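Local coordinates for protein amine oxidase (Emericella nidulans, PDB 3PGB) that probably oxidises primary amines, using a copper ion and a topaquinone cofactor formed within its own chain, at residues L109-K114 and A357-T362; F146-V151 and S658-N663; M243-F248 and N305-W310. All coordinates share one frame; numbering follows the deposited sequence.

Contact 1 of 3, residues L109-K114 and A357-T362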
# COMPACT_ATOMS: atom_id res chain seq x y z
N LEU A 109 26.22 -16.32 -17.92
CA LEU A 109 27.16 -15.22 -17.98
C LEU A 109 27.60 -14.91 -16.57
O LEU A 109 26.77 -14.74 -15.67
CB LEU A 109 26.53 -13.97 -18.60
CG LEU A 109 27.43 -12.73 -18.67
CD1 LEU A 109 28.55 -12.93 -19.68
CD2 LEU A 109 26.63 -11.47 -19.01
N HIS A 110 28.91 -14.84 -16.36
CA HIS A 110 29.42 -14.27 -15.13
C HIS A 110 29.26 -12.77 -15.28
O HIS A 110 29.79 -12.19 -16.22
CB HIS A 110 30.89 -14.64 -14.93
CG HIS A 110 31.51 -13.97 -13.75
ND1 HIS A 110 31.31 -14.41 -12.45
CD2 HIS A 110 32.32 -12.89 -13.66
CE1 HIS A 110 31.97 -13.63 -11.62
NE2 HIS A 110 32.60 -12.70 -12.32
N ARG A 111 28.52 -12.15 -14.37
CA ARG A 111 28.32 -10.70 -14.43
C ARG A 111 29.62 -9.98 -14.09
O ARG A 111 30.30 -10.34 -13.13
CB ARG A 111 27.21 -10.25 -13.49
CG ARG A 111 25.84 -10.38 -14.10
CD ARG A 111 24.75 -10.24 -13.06
NE ARG A 111 23.46 -10.67 -13.59
CZ ARG A 111 22.36 -10.84 -12.87
NH1 ARG A 111 22.36 -10.60 -11.56
NH2 ARG A 111 21.24 -11.25 -13.45
N PRO A 112 29.97 -8.97 -14.89
CA PRO A 112 31.22 -8.28 -14.66
C PRO A 112 31.18 -7.45 -13.39
O PRO A 112 30.11 -7.02 -12.95
CB PRO A 112 31.37 -7.38 -15.90
CG PRO A 112 30.00 -7.16 -16.38
CD PRO A 112 29.23 -8.41 -16.04
N ASN A 113 32.35 -7.25 -12.80
CA ASN A 113 32.49 -6.42 -11.61
C ASN A 113 32.06 -4.99 -11.91
O ASN A 113 32.22 -4.50 -13.03
CB ASN A 113 33.95 -6.45 -11.13
CG ASN A 113 34.37 -7.82 -10.61
OD1 ASN A 113 33.54 -8.62 -10.18
ND2 ASN A 113 35.67 -8.10 -10.66
N LYS A 114 31.50 -4.33 -10.90
CA LYS A 114 31.07 -2.93 -11.05
C LYS A 114 32.24 -2.03 -11.45
O LYS A 114 32.08 -1.09 -12.22
CB LYS A 114 30.45 -2.43 -9.74
CG LYS A 114 29.82 -1.05 -9.80
CD LYS A 114 29.28 -0.64 -8.44
CE LYS A 114 28.81 0.80 -8.43
NZ LYS A 114 27.97 1.09 -7.23
N ALA A 357 18.27 -7.52 -17.00
CA ALA A 357 19.12 -8.70 -16.87
C ALA A 357 18.29 -9.84 -16.33
O ALA A 357 17.23 -9.62 -15.75
CB ALA A 357 20.28 -8.41 -15.95
N PHE A 358 18.76 -11.07 -16.53
CA PHE A 358 17.98 -12.25 -16.14
C PHE A 358 18.87 -13.47 -15.93
O PHE A 358 19.62 -13.84 -16.82
CB PHE A 358 16.94 -12.55 -17.22
CG PHE A 358 15.85 -13.47 -16.77
CD1 PHE A 358 15.95 -14.84 -16.95
CD2 PHE A 358 14.71 -12.96 -16.17
CE1 PHE A 358 14.94 -15.69 -16.53
CE2 PHE A 358 13.69 -13.80 -15.75
CZ PHE A 358 13.80 -15.17 -15.94
N ASN A 359 18.76 -14.09 -14.76
CA ASN A 359 19.49 -15.34 -14.50
C ASN A 359 18.61 -16.45 -13.94
O ASN A 359 17.43 -16.24 -13.66
CB ASN A 359 20.72 -15.10 -13.61
CG ASN A 359 20.37 -14.57 -12.23
OD1 ASN A 359 19.28 -14.81 -11.71
ND2 ASN A 359 21.32 -13.86 -11.63
N ARG A 360 19.19 -17.64 -13.82
CA ARG A 360 18.52 -18.83 -13.29
C ARG A 360 18.16 -18.67 -11.81
O ARG A 360 17.07 -19.06 -11.39
CB ARG A 360 19.40 -20.08 -13.55
CG ARG A 360 19.60 -21.10 -12.39
CD ARG A 360 18.39 -21.96 -12.17
NE ARG A 360 18.65 -23.25 -11.52
CZ ARG A 360 18.89 -23.43 -10.22
NH1 ARG A 360 18.96 -22.42 -9.37
NH2 ARG A 360 19.07 -24.66 -9.77
N ASP A 361 19.05 -18.09 -11.02
CA ASP A 361 18.86 -18.04 -9.57
C ASP A 361 17.72 -17.12 -9.15
O ASP A 361 16.80 -17.56 -8.45
CB ASP A 361 20.14 -17.60 -8.85
CG ASP A 361 21.29 -18.58 -9.05
OD1 ASP A 361 21.05 -19.75 -9.44
OD2 ASP A 361 22.45 -18.16 -8.80
N THR A 362 17.77 -15.87 -9.58
CA THR A 362 16.85 -14.84 -9.08
C THR A 362 15.97 -14.21 -10.16
O THR A 362 15.19 -13.29 -9.87
CB THR A 362 17.63 -13.72 -8.36
OG1 THR A 362 18.59 -13.15 -9.26
CG2 THR A 362 18.35 -14.28 -7.14
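N359, whose carboxamide faces R111, has its OD1 gripped by two donors of the turn that follows, T362 N and T362 OG1. T362 N reaches N359 OD1 at 2.8 Å in a nearly straight bond (162°), approaching from somewhat out of the carbonyl plane. T362 OG1 adds a second bond to N359 OD1, 3.0 Å long, in that plane and on a lone pair. The amide is thereby fixed in rotation, and ND2 faces the arginine. R111 runs extended from CG to NE and crosses the N359 side chain at about a right angle; N359 ND2 sits over one face of the guanidinium, 3.2 Å from R111 NH2, with the two flat groups only 16° from parallel. Both atoms are donors, so this is contact between faces and not a hydrogen bond. F358 N lies near the guanidinium edge, and A357 CB approaches R111 NH2 obliquely at 3.9 Å. S365 and F367 of the neighbouring strand also touch the arginine, which thus bridges from segment 109-114 to a hairpin of the enzyme domain. The bonding of N359 OD1 to the backbone three residues on is an Asx motif, here closing the turn between antiparallel strands 352-359 and 363-371.

Contact 2 of 3, residues F146-V151 and S658-N663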
# COMPACT_ATOMS: atom_id res chain seq x y z
N PHE A 146 28.96 -29.48 -5.27
CA PHE A 146 28.70 -28.50 -6.33
C PHE A 146 29.96 -27.67 -6.49
O PHE A 146 30.64 -27.40 -5.52
CB PHE A 146 27.51 -27.61 -5.98
CG PHE A 146 26.19 -28.33 -6.01
CD1 PHE A 146 25.65 -28.75 -7.22
CD2 PHE A 146 25.48 -28.58 -4.85
CE1 PHE A 146 24.43 -29.41 -7.27
CE2 PHE A 146 24.26 -29.24 -4.89
CZ PHE A 146 23.74 -29.66 -6.09
N ALA A 147 30.26 -27.27 -7.72
CA ALA A 147 31.49 -26.54 -8.00
C ALA A 147 31.24 -25.31 -8.88
O ALA A 147 30.89 -25.44 -10.05
CB ALA A 147 32.51 -27.47 -8.67
N ASP A 148 31.42 -24.12 -8.29
CA ASP A 148 31.39 -22.87 -9.04
C ASP A 148 32.76 -22.62 -9.70
O ASP A 148 33.78 -22.56 -9.01
CB ASP A 148 31.06 -21.69 -8.11
CG ASP A 148 29.62 -21.70 -7.62
OD1 ASP A 148 29.41 -21.78 -6.39
OD2 ASP A 148 28.70 -21.62 -8.46
N ILE A 149 32.76 -22.47 -11.02
CA ILE A 149 34.00 -22.19 -11.78
C ILE A 149 33.79 -21.03 -12.76
O ILE A 149 32.66 -20.64 -13.04
CB ILE A 149 34.51 -23.45 -12.53
CG1 ILE A 149 33.51 -23.92 -13.58
CG2 ILE A 149 34.77 -24.59 -11.55
CD1 ILE A 149 33.97 -25.12 -14.38
N LEU A 150 34.89 -20.47 -13.28
CA LEU A 150 34.84 -19.44 -14.32
C LEU A 150 35.42 -19.99 -15.62
O LEU A 150 36.53 -20.52 -15.62
CB LEU A 150 35.66 -18.21 -13.93
CG LEU A 150 34.99 -17.03 -13.23
CD1 LEU A 150 35.92 -15.81 -13.30
CD2 LEU A 150 33.63 -16.70 -13.81
N VAL A 151 34.67 -19.84 -16.72
CA VAL A 151 35.15 -20.25 -18.03
C VAL A 151 35.31 -19.02 -18.93
O VAL A 151 34.33 -18.32 -19.21
CB VAL A 151 34.21 -21.26 -18.69
CG1 VAL A 151 34.68 -21.57 -20.11
CG2 VAL A 151 34.13 -22.53 -17.85
N SER A 658 23.57 -11.22 -1.80
CA SER A 658 23.39 -11.50 -0.38
C SER A 658 23.21 -13.00 -0.10
O SER A 658 23.23 -13.41 1.06
CB SER A 658 22.18 -10.75 0.17
OG SER A 658 21.00 -11.07 -0.55
N ALA A 659 23.02 -13.80 -1.14
CA ALA A 659 22.81 -15.24 -0.98
C ALA A 659 23.56 -16.07 -2.02
O ALA A 659 24.25 -15.55 -2.89
CB ALA A 659 21.33 -15.56 -1.03
N HIS A 660 23.43 -17.39 -1.86
CA HIS A 660 23.90 -18.37 -2.82
C HIS A 660 22.87 -19.49 -2.84
O HIS A 660 22.33 -19.84 -1.79
CB HIS A 660 25.25 -18.91 -2.38
CG HIS A 660 25.91 -19.80 -3.39
ND1 HIS A 660 25.51 -21.10 -3.62
CD2 HIS A 660 26.96 -19.57 -4.22
CE1 HIS A 660 26.28 -21.63 -4.55
NE2 HIS A 660 27.16 -20.73 -4.94
N PRO A 661 22.59 -20.06 -4.04
CA PRO A 661 21.56 -21.08 -4.16
C PRO A 661 21.73 -22.30 -3.26
O PRO A 661 20.74 -22.87 -2.81
CB PRO A 661 21.67 -21.52 -5.62
CG PRO A 661 22.24 -20.38 -6.31
CD PRO A 661 23.18 -19.73 -5.35
N TYR A 662 22.98 -22.69 -3.01
CA TYR A 662 23.27 -23.88 -2.21
C TYR A 662 23.68 -23.56 -0.77
O TYR A 662 24.37 -24.37 -0.14
CB TYR A 662 24.36 -24.73 -2.88
CG TYR A 662 24.12 -25.04 -4.34
CD1 TYR A 662 22.86 -25.41 -4.80
CD2 TYR A 662 25.16 -24.98 -5.25
CE1 TYR A 662 22.64 -25.68 -6.15
CE2 TYR A 662 24.95 -25.25 -6.60
CZ TYR A 662 23.69 -25.60 -7.04
OH TYR A 662 23.49 -25.88 -8.37
N ASN A 663 23.26 -22.40 -0.25
CA ASN A 663 23.38 -22.14 1.19
C ASN A 663 22.67 -23.27 1.98
O ASN A 663 23.14 -23.68 3.04
CB ASN A 663 22.79 -20.78 1.59
CG ASN A 663 23.73 -19.59 1.31
OD1 ASN A 663 24.84 -19.74 0.77
ND2 ASN A 663 23.29 -18.40 1.68
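A buried interdomain joint, where strand 145-152 of the small N-terminal sheet meets a loop of the catalytic domain, is made by F146 and D148 against Y662 and H660. The first two, alternate residues of the strand, face the loop together and use different chemistry. F146 and Y662 form a face-to-face stack, ring centroids 3.8 Å apart and planes at 16°; F146 CG comes within 3.4 Å of Y662 CE2. The side chains arrive at roughly right angles to each other, yet the rings overlap almost centrally. P661 CB lies over the rim of the other face of the tyrosine ring.

The polar half is a histidine-carboxylate bond. H660 turns its CG away from the backbone N (chi1 -172°), which carries the imidazole to the strand, and NE2 donates to D148 OD1 at 2.9 Å (153°). The carboxylate is met on its syn side and stands steeply against the ring, while OD1 stays close to the imidazole plane. At the opposite nitrogen, Y662 N donates to H660 ND1 at 3.0 Å; this bond holds the ring's rotation and is consistent with a proton on NE2. P661 CD lies 3.1 Å above one face of the imidazole. The second carboxylate oxygen, D148 OD2, is bonded by H133 NE2, so that two histidines grip this buried acid and would tend to favour its charged form.

H660 O also accepts from N663 N at 3.1 Å. Both contact residues of the loop therefore come from a single type I beta turn, H660 to N663, whose histidine-carboxylate bond and aromatic stack join loop 658-663 to strand 145-152.

Contact 3 of 3, residues M243-F248 and N305-W310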
# COMPACT_ATOMS: atom_id res chain seq x y z
N MET A 243 -2.58 -37.68 -3.18
CA MET A 243 -2.35 -37.18 -4.53
C MET A 243 -3.57 -36.42 -5.03
O MET A 243 -4.71 -36.74 -4.67
CB MET A 243 -1.99 -38.33 -5.48
CG MET A 243 -0.55 -38.81 -5.33
SD MET A 243 -0.02 -40.04 -6.53
CE MET A 243 -0.00 -39.07 -8.05
N ALA A 244 -3.32 -35.40 -5.84
CA ALA A 244 -4.38 -34.61 -6.45
C ALA A 244 -4.95 -35.37 -7.63
O ALA A 244 -4.30 -36.25 -8.18
CB ALA A 244 -3.85 -33.26 -6.92
N ASP A 245 -6.18 -35.01 -8.02
CA ASP A 245 -6.80 -35.59 -9.21
C ASP A 245 -6.01 -35.18 -10.45
O ASP A 245 -5.24 -34.21 -10.42
CB ASP A 245 -8.26 -35.13 -9.34
CG ASP A 245 -9.12 -35.54 -8.14
OD1 ASP A 245 -8.82 -36.56 -7.49
OD2 ASP A 245 -10.11 -34.82 -7.85
N ASP A 246 -6.20 -35.92 -11.54
CA ASP A 246 -5.46 -35.67 -12.78
C ASP A 246 -5.72 -34.25 -13.29
O ASP A 246 -6.87 -33.82 -13.37
CB ASP A 246 -5.86 -36.68 -13.86
CG ASP A 246 -5.52 -38.12 -13.48
OD1 ASP A 246 -4.56 -38.33 -12.69
OD2 ASP A 246 -6.21 -39.05 -13.98
N GLU A 247 -4.65 -33.54 -13.62
CA GLU A 247 -4.74 -32.17 -14.14
C GLU A 247 -5.23 -31.14 -13.10
O GLU A 247 -5.87 -30.14 -13.44
CB GLU A 247 -5.58 -32.11 -15.45
CG GLU A 247 -4.87 -32.74 -16.66
CD GLU A 247 -5.33 -32.18 -18.01
OE1 GLU A 247 -4.59 -31.35 -18.61
OE2 GLU A 247 -6.44 -32.56 -18.46
N PHE A 248 -4.91 -31.39 -11.83
CA PHE A 248 -5.01 -30.39 -10.77
C PHE A 248 -3.71 -30.35 -9.96
O PHE A 248 -3.05 -31.38 -9.81
CB PHE A 248 -6.21 -30.68 -9.86
CG PHE A 248 -7.54 -30.43 -10.53
CD1 PHE A 248 -7.98 -29.13 -10.77
CD2 PHE A 248 -8.36 -31.50 -10.92
CE1 PHE A 248 -9.21 -28.89 -11.38
CE2 PHE A 248 -9.59 -31.27 -11.54
CZ PHE A 248 -10.01 -29.96 -11.77
N ASN A 305 -7.11 -35.77 4.22
CA ASN A 305 -7.58 -34.72 3.34
C ASN A 305 -7.65 -35.31 1.95
O ASN A 305 -6.64 -35.77 1.43
CB ASN A 305 -6.63 -33.53 3.37
CG ASN A 305 -6.59 -32.83 4.72
OD1 ASN A 305 -7.55 -32.16 5.11
ND2 ASN A 305 -5.48 -32.98 5.43
N VAL A 306 -8.83 -35.32 1.34
CA VAL A 306 -8.98 -35.82 -0.02
C VAL A 306 -9.34 -34.69 -0.98
O VAL A 306 -10.09 -33.77 -0.62
CB VAL A 306 -10.02 -36.96 -0.11
CG1 VAL A 306 -9.78 -37.97 1.00
CG2 VAL A 306 -11.43 -36.41 -0.03
N ASP A 307 -8.80 -34.76 -2.19
CA ASP A 307 -8.99 -33.72 -3.19
C ASP A 307 -10.45 -33.59 -3.60
O ASP A 307 -11.20 -34.57 -3.60
CB ASP A 307 -8.11 -33.98 -4.43
CG ASP A 307 -7.85 -32.72 -5.24
OD1 ASP A 307 -7.75 -31.63 -4.64
OD2 ASP A 307 -7.71 -32.80 -6.48
N GLY A 308 -10.83 -32.37 -3.95
CA GLY A 308 -12.19 -32.05 -4.36
C GLY A 308 -12.26 -30.61 -4.81
O GLY A 308 -11.26 -29.88 -4.72
N ALA A 309 -13.42 -30.19 -5.30
CA ALA A 309 -13.62 -28.83 -5.83
C ALA A 309 -13.05 -27.73 -4.92
O ALA A 309 -12.51 -26.74 -5.40
CB ALA A 309 -15.10 -28.58 -6.10
N TRP A 310 -13.19 -27.94 -3.61
CA TRP A 310 -12.67 -27.02 -2.59
C TRP A 310 -11.19 -26.67 -2.77
O TRP A 310 -10.78 -25.56 -2.43
CB TRP A 310 -12.88 -27.62 -1.19
CG TRP A 310 -12.02 -28.83 -0.89
CD1 TRP A 310 -12.33 -30.14 -1.15
CD2 TRP A 310 -10.73 -28.85 -0.26
NE1 TRP A 310 -11.31 -30.96 -0.72
CE2 TRP A 310 -10.32 -30.20 -0.18
CE3 TRP A 310 -9.89 -27.85 0.24
CZ2 TRP A 310 -9.10 -30.57 0.38
CZ3 TRP A 310 -8.67 -28.23 0.80
CH2 TRP A 310 -8.29 -29.57 0.87
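One straight hydrogen bond carries the polar link: D245 N donates to D307 OD2 at 3.1 Å with an angle of 176°. The donor reaches the oxygen on its anti side and from well out of the carboxylate plane. D307 sends its CG anti to the backbone N (chi1 -158°), which carries the carboxylate across to the loop 243-248. The group is held from outside as well, since S250 OG bonds to D307 OD1 and H312 NE2 to D307 OD2; OD2 therefore has two donors, one from a backbone and one from an imidazole.

Two acceptors also lie close, which is probably unfavourable if both are charged: D245 OD2 stands 3.4 Å from D307 OD2, with the carboxylates turned well away from coplanarity. H312 probably eases the repulsion, as may solvent around the exposed D245.

The donor residue opens a type II beta turn, D245 to F248, closed by F248 N to D245 O at 3.2 Å, with E247 at its third position in a left-handed backbone conformation (phi 68°). The turn belongs to the loop between strands 235-242 and 255-263 of a five-stranded antiparallel sheet, probably the third domain of copper amine oxidases, and the D307 loop folds back over it. Within that second loop, W310 NE1 donates to V306 O at 3.1 Å, in the plane of both the indole and the carbonyl, bracing the backbone on either side of D307.

Van der Waals contacts are few: A244 CB lies 3.9 Å from D307 OD2. The F248 ring stacks on H312, and F248 packs against R738 of the second subunit, whose guanidinium also bonds to E247 O.

Overall arrangement
From the N terminus, residues 109-114 come first and then 146-151, both on the small antiparallel sheet near the start of the modelled chain. Next come 243-248 and 305-310, which close contact 3, the shortest loop, within the following sheet and its adjoining loops. The chain then enters the enzyme domain, where 357-362 closes contact 1 and, far later, 658-663 closes contact 2. Contacts 1 and 2 cross, and contact 3 nests inside both. The crossing pair, centres about 12 Å apart, dock the same small sheet onto the enzyme domain and touch through D361 with P661 and H110 with L150. The centres of contacts 1 and 3 lie about 39 Å apart, and contact 3 adjoins the second subunit.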